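Local coordinates for protein sulfite reductase [ferredoxin] (PDB 1ZJ8) that acts as a sulfite reductase, carrying a siroheme and a [4Fe-4S] cluster and probably drawing its electrons from ferredoxin, at residues 425-430 with 469-474; 487-492 with 503-508. One frame throughout, in Å; residues are numbered along the deposited sequence.

Both contacts belong to one five-stranded mixed sheet, and their centres lie about 10 Å apart. Contact 1 pairs strand 425-427, one of the sheet's two outer strands, with 469-472; contact 2 pairs the two arms of the hairpin that follows. Strands 469-472 and 486-494 are sheet neighbours and connect the two: Asn-470 O lies 2.8 Å from Phe-488 N, and Asn-472 O lies 2.9 Å from Gly-490 N, both probable hydrogen bonds. Side chains add to the join, with Val-469 CG1 packed 3.8 Å from Phe-488 CE2. Contact 1 carries cluster ligands at its end and touches the siroheme, whereas in contact 2 the CA of Gly-490 is about 8 Å from the nearest cluster atom and the Lys-489 side chain about 11 Å from the siroheme.

Contact 1: residues 425-430 with 469-474; sequences LMACSG and VNINGC. With SF4 (iron/sulfur cluster), chain D.
Cys-428 and Gly-473 meet where two parallel strands run out onto the iron-sulfur cluster. From its CB, 3.5 Å from cluster atom S1, the cysteine turns SG into the crowded position between backbone N and carbonyl carbon (chi1 71°). There SG binds FE4 at 2.3 Å and also accepts a weak hydrogen bond from Gly-473 N at 3.1 Å; such a bond would help stabilise a thiolate. Glycine suits its place because a CB would run into S2: the backbone passes close beside the cluster, Gly-473 C lying 3.6 Å from S2. Next in the chain, Cys-474 SG holds FE1. These two cysteines fit the paired-cysteine pattern of siroheme sulfite and nitrite reductases, which Cys-434 and Cys-478 complete. Behind them the strands pair in parallel: Met-426 N donates to Val-469 O, Ile-471 N to Met-426 O at 2.8 Å, and Cys-428 N to Ile-471 O. Leu-425, Ala-427, Val-469 and Ile-471 form an apolar face, where Leu-425 CD1 meets Ile-471 CD1 at 4.0 Å and helix 442-455 packs over it. On the face of Met-426, the methionine CE rests 3.6 Å from Asn-470 ND2, an amide nitrogen that donates to Arg-480 O.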
loop_
_atom_site.group_PDB
_atom_site.type_symbol
_atom_site.label_atom_id
_atom_site.label_comp_id
_atom_site.label_asym_id
_atom_site.label_seq_id
_atom_site.Cartn_x
_atom_site.Cartn_y
_atom_site.Cartn_z
ATOM N N LEU A 425 -8.285 2.725 -11.229
ATOM C CA LEU A 425 -7.687 1.413 -11.381
ATOM C C LEU A 425 -6.401 1.328 -10.561
ATOM O O LEU A 425 -5.594 2.243 -10.544
ATOM C CB LEU A 425 -7.417 1.098 -12.866
ATOM C CG LEU A 425 -6.705 -0.246 -13.157
ATOM C CD1 LEU A 425 -7.142 -0.838 -14.469
ATOM C CD2 LEU A 425 -5.162 -0.162 -13.132
ATOM N N MET A 426 -6.193 0.215 -9.886
ATOM C CA MET A 426 -4.887 -0.075 -9.300
ATOM C C MET A 426 -4.419 -1.447 -9.763
ATOM O O MET A 426 -5.226 -2.306 -10.137
ATOM C CB MET A 426 -4.929 -0.050 -7.763
ATOM C CG MET A 426 -5.149 1.317 -7.144
ATOM S SD MET A 426 -4.954 1.366 -5.325
ATOM C CE MET A 426 -5.668 -0.169 -4.787
ATOM N N ALA A 427 -3.110 -1.642 -9.724
ATOM C CA ALA A 427 -2.506 -2.924 -10.040
ATOM C C ALA A 427 -1.241 -3.055 -9.214
ATOM O O ALA A 427 -0.643 -2.050 -8.809
ATOM C CB ALA A 427 -2.189 -3.011 -11.512
ATOM N N CYS A 428 -0.835 -4.290 -8.949
ATOM C CA CYS A 428 0.411 -4.558 -8.241
ATOM C C CYS A 428 1.537 -4.654 -9.261
ATOM O O CYS A 428 1.354 -4.324 -10.437
ATOM C CB CYS A 428 0.282 -5.860 -7.465
ATOM S SG CYS A 428 0.242 -7.358 -8.514
ATOM N N SER A 429 2.704 -5.102 -8.816
ATOM C CA SER A 429 3.865 -5.202 -9.703
ATOM C C SER A 429 3.709 -6.355 -10.719
ATOM O O SER A 429 3.932 -6.178 -11.931
ATOM C CB SER A 429 5.098 -5.359 -8.850
ATOM O OG SER A 429 5.028 -4.384 -7.842
ATOM N N GLY A 430 3.289 -7.515 -10.217
ATOM C CA GLY A 430 3.041 -8.669 -11.060
ATOM C C GLY A 430 4.319 -9.240 -11.637
ATOM O O GLY A 430 5.449 -8.824 -11.289
ATOM N N VAL A 469 -11.318 -0.748 -10.028
ATOM C CA VAL A 469 -10.812 -1.982 -10.625
ATOM C C VAL A 469 -9.402 -2.231 -10.116
ATOM O O VAL A 469 -8.501 -1.413 -10.344
ATOM C CB VAL A 469 -10.757 -1.912 -12.180
ATOM C CG1 VAL A 469 -10.133 -3.192 -12.762
ATOM C CG2 VAL A 469 -12.147 -1.645 -12.786
ATOM N N ASN A 470 -9.199 -3.356 -9.436
ATOM C CA ASN A 470 -7.878 -3.691 -8.882
ATOM C C ASN A 470 -7.344 -5.005 -9.463
ATOM O O ASN A 470 -8.001 -6.048 -9.356
ATOM C CB ASN A 470 -7.940 -3.795 -7.364
ATOM C CG ASN A 470 -8.292 -2.476 -6.697
ATOM O OD1 ASN A 470 -8.536 -1.483 -7.359
ATOM N ND2 ASN A 470 -8.317 -2.469 -5.376
ATOM N N ILE A 471 -6.153 -4.941 -10.072
ATOM C CA ILE A 471 -5.523 -6.093 -10.722
ATOM C C ILE A 471 -4.335 -6.589 -9.905
ATOM O O ILE A 471 -3.304 -5.926 -9.806
ATOM C CB ILE A 471 -5.023 -5.746 -12.137
ATOM C CG1 ILE A 471 -6.017 -4.830 -12.871
ATOM C CG2 ILE A 471 -4.770 -7.031 -12.937
ATOM C CD1 ILE A 471 -5.689 -4.600 -14.349
ATOM N N ASN A 472 -4.470 -7.780 -9.341
ATOM C CA ASN A 472 -3.414 -8.375 -8.514
ATOM C C ASN A 472 -2.842 -9.611 -9.203
ATOM O O ASN A 472 -3.595 -10.380 -9.804
ATOM C CB ASN A 472 -3.973 -8.740 -7.145
ATOM C CG ASN A 472 -4.601 -7.540 -6.430
ATOM O OD1 ASN A 472 -4.080 -7.069 -5.412
ATOM N ND2 ASN A 472 -5.737 -7.048 -6.957
ATOM N N GLY A 473 -1.521 -9.794 -9.120
ATOM C CA GLY A 473 -0.822 -10.916 -9.786
ATOM C C GLY A 473 -0.786 -12.252 -9.029
ATOM O O GLY A 473 -0.265 -13.253 -9.550
ATOM N N CYS A 474 -1.337 -12.268 -7.809
ATOM C CA CYS A 474 -1.391 -13.472 -6.971
ATOM C C CYS A 474 -2.292 -13.184 -5.760
ATOM O O CYS A 474 -2.778 -12.063 -5.607
ATOM C CB CYS A 474 0.019 -13.868 -6.527
ATOM S SG CYS A 474 0.507 -13.057 -5.006
HETATM FE FE1 SF4 D . 1.455 -10.996 -5.424
HETATM FE FE2 SF4 D . 1.999 -8.491 -4.471
HETATM FE FE3 SF4 D . 3.709 -9.699 -6.234
HETATM FE FE4 SF4 D . 1.283 -8.673 -6.947
HETATM S S1 SF4 D . 3.108 -7.486 -6.197
HETATM S S2 SF4 D . 2.147 -10.738 -7.586
HETATM S S3 SF4 D . -0.048 -9.258 -5.173
HETATM S S4 SF4 D . 3.248 -10.413 -4.098
#

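Contact 2: residues 487-492 with 503-508; sequences GFKGQM and GFQVHL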
loop_
_atom_site.group_PDB
_atom_site.type_symbol
_atom_site.label_atom_id
_atom_site.label_comp_id
_atom_site.label_asym_id
_atom_site.label_seq_id
_atom_site.Cartn_x
_atom_site.Cartn_y
_atom_site.Cartn_z
ATOM N N GLY A 487 -12.429 -6.759 -8.630
ATOM C CA GLY A 487 -11.104 -7.179 -8.195
ATOM C C GLY A 487 -10.676 -8.391 -8.982
ATOM O O GLY A 487 -11.498 -9.251 -9.288
ATOM N N PHE A 488 -9.397 -8.466 -9.325
ATOM C CA PHE A 488 -8.874 -9.598 -10.080
ATOM C C PHE A 488 -7.747 -10.247 -9.297
ATOM O O PHE A 488 -6.798 -9.570 -8.907
ATOM C CB PHE A 488 -8.372 -9.143 -11.450
ATOM C CG PHE A 488 -9.460 -8.680 -12.373
ATOM C CD1 PHE A 488 -10.092 -9.565 -13.215
ATOM C CD2 PHE A 488 -9.847 -7.349 -12.407
ATOM C CE1 PHE A 488 -11.092 -9.141 -14.067
ATOM C CE2 PHE A 488 -10.859 -6.919 -13.270
ATOM C CZ PHE A 488 -11.471 -7.821 -14.098
ATOM N N LYS A 489 -7.867 -11.555 -9.056
ATOM C CA LYS A 489 -6.816 -12.322 -8.375
ATOM C C LYS A 489 -6.179 -13.241 -9.390
ATOM O O LYS A 489 -6.795 -14.217 -9.836
ATOM C CB LYS A 489 -7.362 -13.147 -7.200
ATOM C CG LYS A 489 -6.292 -14.029 -6.455
ATOM C CD LYS A 489 -6.835 -14.722 -5.180
ATOM C CE LYS A 489 -8.153 -15.486 -5.416
ATOM N NZ LYS A 489 -8.720 -16.032 -4.145
ATOM N N GLY A 490 -4.942 -12.925 -9.748
ATOM C CA GLY A 490 -4.201 -13.708 -10.727
ATOM C C GLY A 490 -3.874 -15.108 -10.236
ATOM O O GLY A 490 -3.412 -15.286 -9.097
ATOM N N GLN A 491 -4.132 -16.092 -11.100
ATOM C CA GLN A 491 -3.799 -17.487 -10.838
ATOM C C GLN A 491 -3.620 -18.204 -12.172
ATOM O O GLN A 491 -3.932 -17.652 -13.222
ATOM C CB GLN A 491 -4.837 -18.182 -9.929
ATOM C CG GLN A 491 -6.224 -18.473 -10.521
ATOM C CD GLN A 491 -7.211 -19.056 -9.474
ATOM O OE1 GLN A 491 -8.226 -19.672 -9.825
ATOM N NE2 GLN A 491 -6.903 -18.861 -8.190
ATOM N N MET A 492 -3.074 -19.415 -12.129
ATOM C CA MET A 492 -2.957 -20.230 -13.335
ATOM C C MET A 492 -4.291 -20.900 -13.605
ATOM O O MET A 492 -5.006 -21.290 -12.670
ATOM C CB MET A 492 -1.844 -21.266 -13.211
ATOM C CG MET A 492 -0.440 -20.673 -13.111
ATOM S SD MET A 492 0.144 -19.973 -14.664
ATOM C CE MET A 492 -0.789 -18.481 -14.758
ATOM N N GLY A 503 -4.396 -16.106 -16.034
ATOM C CA GLY A 503 -5.754 -15.565 -15.975
ATOM C C GLY A 503 -6.103 -15.139 -14.552
ATOM O O GLY A 503 -5.245 -15.116 -13.671
ATOM N N PHE A 504 -7.367 -14.799 -14.321
ATOM C CA PHE A 504 -7.769 -14.139 -13.081
ATOM C C PHE A 504 -9.079 -14.709 -12.527
ATOM O O PHE A 504 -9.997 -15.045 -13.279
ATOM C CB PHE A 504 -7.899 -12.614 -13.316
ATOM C CG PHE A 504 -6.610 -11.951 -13.753
ATOM C CD1 PHE A 504 -6.272 -11.860 -15.103
ATOM C CD2 PHE A 504 -5.723 -11.447 -12.820
ATOM C CE1 PHE A 504 -5.081 -11.277 -15.510
ATOM C CE2 PHE A 504 -4.538 -10.867 -13.228
ATOM C CZ PHE A 504 -4.220 -10.786 -14.580
ATOM N N GLN A 505 -9.123 -14.834 -11.202
ATOM C CA GLN A 505 -10.352 -15.085 -10.458
ATOM C C GLN A 505 -10.924 -13.711 -10.119
ATOM O O GLN A 505 -10.170 -12.773 -9.875
ATOM C CB GLN A 505 -10.035 -15.886 -9.172
ATOM C CG GLN A 505 -11.261 -16.423 -8.356
ATOM C CD GLN A 505 -10.855 -17.291 -7.108
ATOM O OE1 GLN A 505 -11.013 -16.870 -5.955
ATOM N NE2 GLN A 505 -10.334 -18.496 -7.361
ATOM N N VAL A 506 -12.245 -13.604 -10.105
ATOM C CA VAL A 506 -12.943 -12.327 -10.056
ATOM C C VAL A 506 -13.675 -12.118 -8.732
ATOM O O VAL A 506 -14.471 -12.956 -8.315
ATOM C CB VAL A 506 -13.968 -12.284 -11.211
ATOM C CG1 VAL A 506 -14.880 -11.048 -11.146
ATOM C CG2 VAL A 506 -13.216 -12.350 -12.542
ATOM N N HIS A 507 -13.416 -10.992 -8.075
ATOM C CA HIS A 507 -14.133 -10.629 -6.856
ATOM C C HIS A 507 -14.934 -9.380 -7.196
ATOM O O HIS A 507 -14.386 -8.418 -7.738
ATOM C CB HIS A 507 -13.171 -10.367 -5.689
ATOM C CG HIS A 507 -12.337 -11.557 -5.291
ATOM N ND1 HIS A 507 -12.456 -12.176 -4.061
ATOM C CD2 HIS A 507 -11.354 -12.225 -5.947
ATOM C CE1 HIS A 507 -11.599 -13.180 -3.984
ATOM N NE2 HIS A 507 -10.917 -13.231 -5.115
ATOM N N LEU A 508 -16.230 -9.396 -6.914
ATOM C CA LEU A 508 -17.088 -8.287 -7.298
ATOM C C LEU A 508 -17.726 -7.617 -6.084
ATOM O O LEU A 508 -18.189 -8.295 -5.164
ATOM C CB LEU A 508 -18.157 -8.782 -8.265
ATOM C CG LEU A 508 -17.629 -9.157 -9.654
ATOM C CD1 LEU A 508 -18.531 -10.172 -10.330
ATOM C CD2 LEU A 508 -17.493 -7.924 -10.534
#
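Lys-489 and Gln-505 face each other in a hydrogen-bonded pair of an antiparallel beta hairpin, Lys-489 N donating a hydrogen bond to Gln-505 O at 2.7 Å and Lys-489 O accepting from Gln-505 N. The same reciprocal exchange joins Gly-487 with His-507, and Gln-491 with Gly-503, so both backbone groups of all six residues are satisfied across the hairpin. On the face of Lys-489, Gln-491, Gln-505 and His-507 the polar side chains form a relay. Gln-505, extended beyond CG, uses both ends of its amide: OE1 accepts from Lys-489 NZ at 3.0 Å, the ammonium standing above the amide plane, while NE2 makes a weak bond to Gln-491 OE1 at 3.4 Å, the two amides turned 83° apart. The lysine sets CE at the edge of the His-507 ring, in its plane and 3.6 Å from NE2. Long, flexible polar chains suit Lys-489, Gln-491 and Gln-505, which are partly exposed. The face of Phe-488, Phe-504 and Val-506 is apolar. Here Phe-504 CD2 comes 3.4 Å from Gly-490 CA, where the absence of a side chain makes room for the ring, and Phe-504 CB meets the edge of the Phe-488 ring at CD1, 3.8 Å away. Helix 532-545 packs on Phe-488 and Val-506; strand 469-472 flanks the first arm through backbone bonds of Phe-488 and Gly-490 with Asn-470 and Asn-472, and strand 520-528 the second, through Phe-504 with Val-527.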